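Local coordinates for protein post-proline cleaving enzyme (Rickettsia typhi, PDB 4HVT) that probably cleaves peptides on the carboxyl side of proline as a serine-type oligopeptidase of the prolyl oligopeptidase family, at residues F200-H205 and E225-A230; I462-V467 and E547-Q552; Q531-Q536 and I616-L621. All blocks are in the same frame, centred on the assembly; numbering follows the deposited sequence. Where two conformers were deposited one is given.

Contact 1: residues F200-H205 and E225-A230; sequences FNLVLH and ESIEKA. With EDO (1,2-ethanediol), chain B.
Ile227 sets its branched side chain against three apolar residues of the 200-205 segment, and its two branches divide the work. The delta methyl CD1 meets Leu202 CD2 at 3.8 Å, the two side chains reaching toward each other tip to tip, and it lies near the plane of the Phe200 ring, 4.1 Å from CZ at the ring edge. The other branch, CG2, packs on Leu204, 4.0 Å from CD1, as the two side chains slide past each other in opposite directions. Ile227 holds CG1 opposite its backbone N (chi1 -157°), which sends one branch to Phe200 and Leu202 and leaves CG2 for Leu204. Within its own segment, Leu202 also lays CB over one face of the Phe200 ring, offset toward the rim, and Phe158 meets that ring edge-to-face.

No hydrogen bond crosses between the segments; polar groups bond within each loop or to partners outside both segments. A 3-10 turn at 227-229 is held by Lys229 N to Ser226 O at 2.9 Å, and Ala230 N bonds to Ile227 O. Asn201 centres an inverse gamma turn, its side-chain amide bonded to Tyr189 N and Phe187 O. A 1,2-ethanediol, probably from the crystallisation liquor, donates from O2 to Glu225 O at 2.8 Å.

Such apolar closure between loops leaving neighbouring antiparallel strands, here 197-200 and 217-222 of a four-stranded sheet, belongs to a blade of the N-terminal beta-propeller domain.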
loop_
_atom_site.group_PDB
_atom_site.type_symbol
_atom_site.label_atom_id
_atom_site.label_comp_id
_atom_site.label_asym_id
_atom_site.label_seq_id
_atom_site.Cartn_x
_atom_site.Cartn_y
_atom_site.Cartn_z
ATOM N N PHE A 200 -18.012 -11.521 8.391
ATOM C CA PHE A 200 -16.802 -11.560 7.572
ATOM C C PHE A 200 -17.082 -12.009 6.147
ATOM O O PHE A 200 -18.104 -12.648 5.891
ATOM C CB PHE A 200 -15.675 -12.361 8.233
ATOM C CG PHE A 200 -15.881 -13.832 8.412
ATOM C CD1 PHE A 200 -16.954 -14.383 9.136
ATOM C CD2 PHE A 200 -14.887 -14.721 7.973
ATOM C CE1 PHE A 200 -17.097 -15.772 9.323
ATOM C CE2 PHE A 200 -14.979 -16.087 8.231
ATOM C CZ PHE A 200 -16.093 -16.628 8.851
ATOM N N ASN A 201 -16.118 -11.691 5.263
ATOM C CA ASN A 201 -16.150 -12.049 3.850
ATOM C C ASN A 201 -15.485 -13.416 3.683
ATOM O O ASN A 201 -14.347 -13.528 3.223
ATOM C CB ASN A 201 -15.562 -10.931 2.974
ATOM C CG ASN A 201 -14.157 -10.506 3.361
ATOM O OD1 ASN A 201 -13.817 -10.440 4.548
ATOM N ND2 ASN A 201 -13.341 -10.237 2.350
ATOM N N LEU A 202 -16.253 -14.442 4.081
ATOM C CA LEU A 202 -15.910 -15.849 4.127
ATOM C C LEU A 202 -16.106 -16.560 2.781
ATOM O O LEU A 202 -17.184 -16.498 2.182
ATOM C CB LEU A 202 -16.784 -16.578 5.180
ATOM C CG LEU A 202 -16.729 -18.102 5.207
ATOM C CD1 LEU A 202 -15.389 -18.663 5.541
ATOM C CD2 LEU A 202 -17.727 -18.629 6.224
ATOM N N VAL A 203 -15.101 -17.317 2.344
ATOM C CA VAL A 203 -15.259 -18.222 1.196
ATOM C C VAL A 203 -15.547 -19.595 1.752
ATOM O O VAL A 203 -14.636 -20.352 2.103
ATOM C CB VAL A 203 -14.005 -18.235 0.309
ATOM C CG1 VAL A 203 -14.198 -19.127 -0.913
ATOM C CG2 VAL A 203 -13.691 -16.819 -0.149
ATOM N N LEU A 204 -16.828 -19.877 1.954
ATOM C CA LEU A 204 -17.202 -21.163 2.568
ATOM C C LEU A 204 -17.169 -22.243 1.492
ATOM O O LEU A 204 -16.658 -23.371 1.711
ATOM C CB LEU A 204 -18.582 -21.069 3.204
ATOM C CG LEU A 204 -19.111 -22.322 3.905
ATOM C CD1 LEU A 204 -18.130 -22.809 4.941
ATOM C CD2 LEU A 204 -20.469 -22.053 4.514
ATOM N N HIS A 205 -17.756 -21.904 0.351
ATOM C CA HIS A 205 -17.810 -22.777 -0.823
ATOM C C HIS A 205 -16.844 -22.230 -1.898
ATOM O O HIS A 205 -16.732 -21.048 -2.068
ATOM C CB HIS A 205 -19.241 -22.849 -1.323
ATOM C CG HIS A 205 -20.223 -23.253 -0.257
ATOM N ND1 HIS A 205 -20.247 -24.526 0.278
ATOM C CD2 HIS A 205 -21.179 -22.553 0.407
ATOM C CE1 HIS A 205 -21.196 -24.604 1.194
ATOM N NE2 HIS A 205 -21.768 -23.422 1.300
ATOM N N GLU A 225 -21.087 -22.303 17.372
ATOM C CA GLU A 225 -21.667 -22.990 16.206
ATOM C C GLU A 225 -20.622 -23.326 15.161
ATOM O O GLU A 225 -19.707 -22.571 14.938
ATOM C CB GLU A 225 -22.715 -22.128 15.539
ATOM C CG GLU A 225 -23.876 -21.796 16.465
ATOM C CD GLU A 225 -25.038 -21.078 15.780
ATOM O OE1 GLU A 225 -25.005 -20.804 14.522
ATOM O OE2 GLU A 225 -25.979 -20.773 16.570
ATOM N N SER A 226 -20.788 -24.479 14.507
ATOM C CA SER A 226 -19.932 -24.843 13.384
ATOM C C SER A 226 -20.044 -23.792 12.290
ATOM O O SER A 226 -21.092 -23.185 12.110
ATOM C CB SER A 226 -20.355 -26.209 12.815
ATOM O OG SER A 226 -19.493 -26.583 11.757
ATOM N N ILE A 227 -18.985 -23.614 11.508
ATOM C CA ILE A 227 -18.959 -22.627 10.430
ATOM C C ILE A 227 -19.955 -22.991 9.331
ATOM O O ILE A 227 -20.469 -22.129 8.624
ATOM C CB ILE A 227 -17.547 -22.448 9.833
ATOM C CG1 ILE A 227 -17.409 -21.099 9.158
ATOM C CG2 ILE A 227 -17.300 -23.501 8.750
ATOM C CD1 ILE A 227 -15.976 -20.754 8.861
ATOM N N GLU A 228 -20.290 -24.261 9.238
ATOM C CA GLU A 228 -21.378 -24.717 8.379
ATOM C C GLU A 228 -22.730 -24.194 8.724
ATOM O O GLU A 228 -23.638 -24.246 7.863
ATOM C CB GLU A 228 -21.455 -26.261 8.373
ATOM C CG GLU A 228 -20.251 -26.850 7.664
ATOM C CD GLU A 228 -19.018 -27.063 8.546
ATOM O OE1 GLU A 228 -19.107 -26.666 9.740
ATOM O OE2 GLU A 228 -18.030 -27.727 8.072
ATOM N N LYS A 229 -22.891 -23.717 9.944
ATOM C CA LYS A 229 -24.123 -23.105 10.384
ATOM C C LYS A 229 -24.188 -21.592 10.186
ATOM O O LYS A 229 -25.241 -20.955 10.410
ATOM C CB LYS A 229 -24.369 -23.496 11.832
ATOM C CG LYS A 229 -24.653 -24.992 11.980
ATOM C CD LYS A 229 -25.202 -25.304 13.378
ATOM C CE LYS A 229 -25.737 -26.714 13.449
ATOM N NZ LYS A 229 -25.575 -27.288 14.816
ATOM N N ALA A 230 -23.084 -20.991 9.761
ATOM C CA ALA A 230 -23.046 -19.546 9.588
ATOM C C ALA A 230 -24.004 -19.132 8.507
ATOM O O ALA A 230 -24.145 -19.821 7.495
ATOM C CB ALA A 230 -21.633 -19.070 9.282
HETATM C C1 EDO B . -16.372 -19.950 17.618
HETATM O O1 EDO B . -16.946 -20.420 18.857
HETATM C C2 EDO B . -17.408 -20.142 16.508
HETATM O O2 EDO B . -17.537 -21.560 16.327
#

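Contact 2: residues I462-V467 and E547-Q552; sequences IPYFLV and EELIKQ
Tyr464, on strand 461-469, reaches across to the last turn of helix 536-551, joining sheet to helix in the alpha/beta-hydrolase domain. Three residues bury most of the surface here: Tyr464, Leu549 and Glu548.

Tyr464 supplies the largest share. Its CG sits between the backbone N and the carbonyl carbon (chi1 65°), and from there the ring extends to the helix with OH foremost. The strand is the second in the mixed eight-stranded sheet, flanked by strands 447-455 and 510-514, and the tyrosine also packs against Lys452 and Val512 of these neighbours.

Leu549 provides the apolar half of the contact. It passes the tyrosine in the opposite direction, and CD2 comes to 4.0 Å from Tyr464 CE2, an oblique approach to the ring. Leu549 also touches Val512, which brings helix, strand 461-469 and strand 510-514 together at one buried spot.

Glu548, one residue earlier on the helix, contributes both aliphatic and polar contacts. Its CG lies 3.5 Å from Tyr464 OH, and the bend at chi2 (75°) leaves CG as the touching atom while setting the carboxylate beyond the hydroxyl. The two side chains cross at about a right angle, and the carboxylate plane is turned 82° from the ring. Gln552, the first residue to leave helical geometry, borders the contact with OE1 at 3.7 Å from Tyr464 OH, a distance that makes no hydrogen bond.

The polar link between Tyr464 and Glu548 is instead made through one water that bridges the gap. Tyr464 OH donates to this water at 2.7 Å, and the water in turn donates to Glu548 OE2 at 2.9 Å.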
loop_
_atom_site.group_PDB
_atom_site.type_symbol
_atom_site.label_atom_id
_atom_site.label_comp_id
_atom_site.label_asym_id
_atom_site.label_seq_id
_atom_site.Cartn_x
_atom_site.Cartn_y
_atom_site.Cartn_z
ATOM N N ILE A 462 5.148 18.823 -13.551
ATOM C CA ILE A 462 5.183 17.559 -12.863
ATOM C C ILE A 462 6.164 17.726 -11.722
ATOM O O ILE A 462 7.333 17.971 -11.956
ATOM C CB ILE A 462 5.721 16.425 -13.813
ATOM C CG1 ILE A 462 4.918 16.381 -15.129
ATOM C CG2 ILE A 462 5.721 15.068 -13.127
ATOM C CD1 ILE A 462 3.413 16.262 -15.015
ATOM N N PRO A 463 5.691 17.568 -10.485
ATOM C CA PRO A 463 6.596 17.667 -9.356
ATOM C C PRO A 463 7.564 16.512 -9.325
ATOM O O PRO A 463 7.231 15.387 -9.718
ATOM C CB PRO A 463 5.686 17.529 -8.135
ATOM C CG PRO A 463 4.315 17.774 -8.617
ATOM C CD PRO A 463 4.309 17.324 -10.063
ATOM N N TYR A 464 8.754 16.785 -8.828
ATOM C CA TYR A 464 9.637 15.740 -8.414
ATOM C C TYR A 464 10.518 16.195 -7.241
ATOM O O TYR A 464 10.760 17.392 -7.049
ATOM C CB TYR A 464 10.501 15.198 -9.563
ATOM C CG TYR A 464 11.520 16.118 -10.204
ATOM C CD1 TYR A 464 11.158 16.989 -11.248
ATOM C CD2 TYR A 464 12.834 16.075 -9.833
ATOM C CE1 TYR A 464 12.090 17.806 -11.899
ATOM C CE2 TYR A 464 13.767 16.873 -10.475
ATOM C CZ TYR A 464 13.406 17.728 -11.518
ATOM O OH TYR A 464 14.412 18.543 -12.078
ATOM N N PHE A 465 10.940 15.209 -6.472
ATOM C CA PHE A 465 11.776 15.344 -5.293
ATOM C C PHE A 465 13.171 14.790 -5.549
ATOM O O PHE A 465 13.355 13.619 -5.969
ATOM C CB PHE A 465 11.111 14.706 -4.099
ATOM C CG PHE A 465 9.872 15.424 -3.693
ATOM C CD1 PHE A 465 9.920 16.477 -2.804
ATOM C CD2 PHE A 465 8.659 15.088 -4.252
ATOM C CE1 PHE A 465 8.752 17.175 -2.449
ATOM C CE2 PHE A 465 7.517 15.771 -3.963
ATOM C CZ PHE A 465 7.527 16.800 -3.006
ATOM N N LEU A 466 14.150 15.660 -5.332
ATOM C CA LEU A 466 15.518 15.365 -5.614
ATOM C C LEU A 466 16.303 15.387 -4.283
ATOM O O LEU A 466 16.231 16.386 -3.546
ATOM C CB LEU A 466 16.051 16.456 -6.527
ATOM C CG LEU A 466 17.541 16.451 -6.784
ATOM C CD1 LEU A 466 18.053 15.233 -7.547
ATOM C CD2 LEU A 466 17.916 17.737 -7.535
ATOM N N VAL A 467 17.022 14.304 -3.967
ATOM C CA VAL A 467 17.826 14.199 -2.740
ATOM C C VAL A 467 19.259 13.813 -3.128
ATOM O O VAL A 467 19.485 12.882 -3.926
ATOM C CB VAL A 467 17.284 13.128 -1.777
ATOM C CG1 VAL A 467 18.214 12.905 -0.576
ATOM C CG2 VAL A 467 15.929 13.559 -1.274
ATOM N N GLU A 547 14.533 13.427 -18.616
ATOM C CA GLU A 547 15.254 14.348 -19.510
ATOM C C GLU A 547 15.729 15.565 -18.782
ATOM O O GLU A 547 16.818 16.094 -19.102
ATOM C CB GLU A 547 14.338 14.778 -20.654
ATOM C CG GLU A 547 14.096 13.645 -21.625
ATOM C CD GLU A 547 13.115 13.976 -22.714
ATOM O OE1 GLU A 547 12.124 14.696 -22.469
ATOM O OE2 GLU A 547 13.312 13.440 -23.829
ATOM N N GLU A 548 14.945 16.026 -17.819
ATOM C CA GLU A 548 15.324 17.190 -17.066
ATOM C C GLU A 548 16.526 16.892 -16.166
ATOM O O GLU A 548 17.399 17.754 -15.994
ATOM C CB GLU A 548 14.128 17.758 -16.295
ATOM C CG GLU A 548 14.435 19.020 -15.535
ATOM C CD GLU A 548 14.563 20.247 -16.426
ATOM O OE1 GLU A 548 14.663 20.146 -17.691
ATOM O OE2 GLU A 548 14.572 21.345 -15.862
ATOM N N LEU A 549 16.591 15.685 -15.605
ATOM C CA LEU A 549 17.756 15.303 -14.788
ATOM C C LEU A 549 19.055 15.313 -15.606
ATOM O O LEU A 549 20.142 15.684 -15.121
ATOM C CB LEU A 549 17.544 13.897 -14.201
ATOM C CG LEU A 549 16.381 13.728 -13.229
ATOM C CD1 LEU A 549 16.228 12.264 -12.921
ATOM C CD2 LEU A 549 16.660 14.528 -11.962
ATOM N N ILE A 550 18.908 14.884 -16.842
ATOM C CA ILE A 550 20.031 14.850 -17.771
ATOM C C ILE A 550 20.359 16.276 -18.202
ATOM O O ILE A 550 21.531 16.627 -18.287
ATOM C CB ILE A 550 19.697 13.901 -18.954
ATOM C CG1 ILE A 550 19.700 12.455 -18.438
ATOM C CG2 ILE A 550 20.686 14.078 -20.109
ATOM C CD1 ILE A 550 18.972 11.445 -19.313
ATOM N N LYS A 551 19.363 17.100 -18.517
ATOM C CA LYS A 551 19.644 18.480 -19.020
ATOM C C LYS A 551 20.397 19.304 -17.964
ATOM O O LYS A 551 21.309 20.082 -18.276
ATOM C CB LYS A 551 18.316 19.166 -19.403
ATOM C CG LYS A 551 18.403 20.516 -20.118
ATOM C CD LYS A 551 17.078 20.807 -20.856
ATOM C CE LYS A 551 17.081 22.164 -21.585
ATOM N NZ LYS A 551 18.122 22.254 -22.615
ATOM N N GLN A 552 20.013 19.109 -16.713
ATOM C CA GLN A 552 20.643 19.819 -15.618
ATOM C C GLN A 552 21.943 19.230 -15.137
ATOM O O GLN A 552 22.441 19.690 -14.127
ATOM C CB GLN A 552 19.723 19.862 -14.446
ATOM C CG GLN A 552 18.514 20.638 -14.816
ATOM C CD GLN A 552 17.789 21.064 -13.609
ATOM O OE1 GLN A 552 17.661 20.308 -12.649
ATOM N NE2 GLN A 552 17.293 22.290 -13.633
HETATM O O HOH W 1 13.495 20.801 -13.255
#

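Contact 3: residues Q531-Q536 and I616-L621; sequences QGIKRQ and IPNDLL
Ile533 projects from the loop between helices 524-528 and 536-551 onto the first turn of helix 617-626, a surface contact between a loop and the start of a helix in the alpha/beta-hydrolase domain. The backbones approach most closely at Ile533 and Asp619, whose CA atoms are 6.2 Å apart.

All the touching between the segments is by van der Waals contact, and the isoleucine divides it between its branches. CG2 packs on Asp619, 3.7 Å from OD1 and 4.0 Å from CA. The longer branch ends in CD1, which reaches the amide of Asn618, 4.1 Å from ND2. Both helix side chains are met at about a right angle. With CG1 placed between backbone N and carbonyl carbon (chi1 59°) and the chain extended beyond it, CG2 is left against Asp619 and CD1 is taken to the asparagine. Ile533 also touches His622, one turn beyond Asn618 on the same helix.

Hydrogen bonds act within each segment, giving each its shape. In the loop, Lys534 N bonds to Gln531 O and Arg535 N to Gly532 O, and the positive phi of Gly532 is one that favours glycine. Backbone hydrogen bonding of Gly532 with Glu610 ties this loop to helix 608-611. In helix 617-626, Ile616 stands at the N-cap position, and its carbonyl O accepts from Leu620 N.

Charged groups tie the same neighbourhood together by other routes. Arg535 makes a salt bridge with Glu610 and a hydrogen bond to Asn567. The carboxylate of Asp619 is used on two sides: OD1 rests against the isoleucine methyl CG2, whereas OD2 accepts a hydrogen bond from the backbone N of Asp613.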
loop_
_atom_site.group_PDB
_atom_site.type_symbol
_atom_site.label_atom_id
_atom_site.label_comp_id
_atom_site.label_asym_id
_atom_site.label_seq_id
_atom_site.Cartn_x
_atom_site.Cartn_y
_atom_site.Cartn_z
ATOM N N GLN A 531 -5.472 7.859 -16.960
ATOM C CA GLN A 531 -6.250 6.647 -16.757
ATOM C C GLN A 531 -6.654 5.980 -18.082
ATOM O O GLN A 531 -6.911 6.635 -19.087
ATOM C CB GLN A 531 -7.477 6.968 -15.915
ATOM C CG GLN A 531 -8.224 5.765 -15.421
ATOM C CD GLN A 531 -9.437 6.154 -14.585
ATOM O OE1 GLN A 531 -9.671 7.339 -14.291
ATOM N NE2 GLN A 531 -10.280 5.155 -14.266
ATOM N N GLY A 532 -6.723 4.654 -18.083
ATOM C CA GLY A 532 -7.219 3.948 -19.245
ATOM C C GLY A 532 -6.339 4.152 -20.477
ATOM O O GLY A 532 -5.121 4.021 -20.402
ATOM N N ILE A 533 -6.950 4.570 -21.552
ATOM C CA ILE A 533 -6.251 4.767 -22.827
ATOM C C ILE A 533 -5.386 6.036 -22.798
ATOM O O ILE A 533 -4.719 6.310 -23.762
ATOM C CB ILE A 533 -7.208 4.841 -24.045
ATOM C CG1 ILE A 533 -8.240 5.969 -23.969
ATOM C CG2 ILE A 533 -7.967 3.538 -24.244
ATOM C CD1 ILE A 533 -9.102 6.119 -25.238
ATOM N N LYS A 534 -5.470 6.824 -21.713
ATOM C CA LYS A 534 -4.596 7.991 -21.556
ATOM C C LYS A 534 -3.315 7.639 -20.816
ATOM O O LYS A 534 -2.550 8.526 -20.437
ATOM C CB LYS A 534 -5.319 9.097 -20.807
ATOM C CG LYS A 534 -6.494 9.688 -21.529
ATOM C CD LYS A 534 -7.249 10.671 -20.657
ATOM C CE LYS A 534 -8.427 11.224 -21.416
ATOM N NZ LYS A 534 -8.841 12.486 -20.750
ATOM N N ARG A 535 -3.034 6.355 -20.665
ATOM C CA ARG A 535 -1.855 5.973 -19.864
ATOM C C ARG A 535 -0.541 6.578 -20.362
ATOM O O ARG A 535 0.379 6.847 -19.558
ATOM C CB ARG A 535 -1.675 4.446 -19.751
ATOM C CG ARG A 535 -1.995 3.866 -18.367
ATOM C CD ARG A 535 -1.031 4.384 -17.309
ATOM N NE ARG A 535 -1.097 3.618 -16.053
ATOM C CZ ARG A 535 -2.041 3.779 -15.124
ATOM N NH1 ARG A 535 -2.994 4.672 -15.274
ATOM N NH2 ARG A 535 -2.017 2.999 -14.060
ATOM N N GLN A 536 -0.428 6.754 -21.677
ATOM C CA GLN A 536 0.796 7.369 -22.200
ATOM C C GLN A 536 1.164 8.709 -21.574
ATOM O O GLN A 536 2.360 9.081 -21.557
ATOM C CB GLN A 536 0.699 7.478 -23.728
ATOM C CG GLN A 536 1.971 7.952 -24.371
ATOM C CD GLN A 536 3.098 6.911 -24.280
ATOM O OE1 GLN A 536 2.893 5.734 -24.469
ATOM N NE2 GLN A 536 4.307 7.366 -23.973
ATOM N N ILE A 616 -11.907 -4.911 -25.980
ATOM C CA ILE A 616 -12.605 -3.847 -26.705
ATOM C C ILE A 616 -11.581 -3.309 -27.738
ATOM O O ILE A 616 -10.522 -2.843 -27.361
ATOM C CB ILE A 616 -13.132 -2.676 -25.820
ATOM C CG1 ILE A 616 -14.227 -3.216 -24.897
ATOM C CG2 ILE A 616 -13.774 -1.644 -26.779
ATOM C CD1 ILE A 616 -14.711 -2.257 -23.822
ATOM N N PRO A 617 -11.886 -3.422 -29.036
ATOM C CA PRO A 617 -10.911 -3.043 -30.066
ATOM C C PRO A 617 -10.199 -1.705 -29.818
ATOM O O PRO A 617 -8.972 -1.619 -29.962
ATOM C CB PRO A 617 -11.743 -2.998 -31.340
ATOM C CG PRO A 617 -12.836 -3.942 -31.138
ATOM C CD PRO A 617 -13.120 -3.957 -29.641
ATOM N N ASN A 618 -10.958 -0.673 -29.486
ATOM C CA ASN A 618 -10.318 0.646 -29.339
ATOM C C ASN A 618 -9.375 0.680 -28.177
ATOM O O ASN A 618 -8.307 1.274 -28.305
ATOM C CB ASN A 618 -11.332 1.771 -29.243
ATOM C CG ASN A 618 -10.702 3.125 -29.495
ATOM O OD1 ASN A 618 -10.379 3.455 -30.645
ATOM N ND2 ASN A 618 -10.577 3.929 -28.433
ATOM N N ASP A 619 -9.699 0.040 -27.063
ATOM C CA ASP A 619 -8.824 0.008 -25.905
ATOM C C ASP A 619 -7.575 -0.778 -26.266
ATOM O O ASP A 619 -6.452 -0.378 -25.938
ATOM C CB ASP A 619 -9.468 -0.686 -24.685
ATOM C CG ASP A 619 -10.590 0.131 -24.018
ATOM O OD1 ASP A 619 -10.881 1.271 -24.467
ATOM O OD2 ASP A 619 -11.221 -0.365 -23.031
ATOM N N LEU A 620 -7.768 -1.918 -26.942
ATOM C CA LEU A 620 -6.631 -2.743 -27.324
ATOM C C LEU A 620 -5.651 -1.987 -28.244
ATOM O O LEU A 620 -4.468 -2.193 -28.150
ATOM C CB LEU A 620 -7.114 -4.016 -28.002
ATOM C CG LEU A 620 -6.074 -4.989 -28.505
ATOM C CD1 LEU A 620 -5.270 -5.593 -27.384
ATOM C CD2 LEU A 620 -6.729 -6.078 -29.369
ATOM N N LEU A 621 -6.180 -1.183 -29.180
ATOM C CA LEU A 621 -5.334 -0.426 -30.061
ATOM C C LEU A 621 -4.409 0.509 -29.312
ATOM O O LEU A 621 -3.226 0.613 -29.666
ATOM C CB LEU A 621 -6.163 0.372 -31.087
ATOM C CG LEU A 621 -6.699 -0.379 -32.255
ATOM C CD1 LEU A 621 -7.677 0.486 -33.035
ATOM C CD2 LEU A 621 -5.558 -0.835 -33.164
#

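From the N terminus, contact 1 comes first and closes a short loop of 19 residues around strand 217-222, entirely within one propeller blade. The chain then completes the propeller before contact 2 opens at strand 461-469 of the alpha/beta-hydrolase sheet. Before contact 2 closes at the end of helix 536-551, residues 531-536 have already opened contact 3, which closes at helix 617-626; contacts 2 and 3 therefore cross, each spanning 79 residues. Helix 536-551 links them: its first residue ends the 531-536 segment and its last turn belongs to contact 2. Their nearest atoms are about 10 Å apart, whereas the centres of contacts 1 and 2 are 53 Å apart, on opposite sides of the chain's centre.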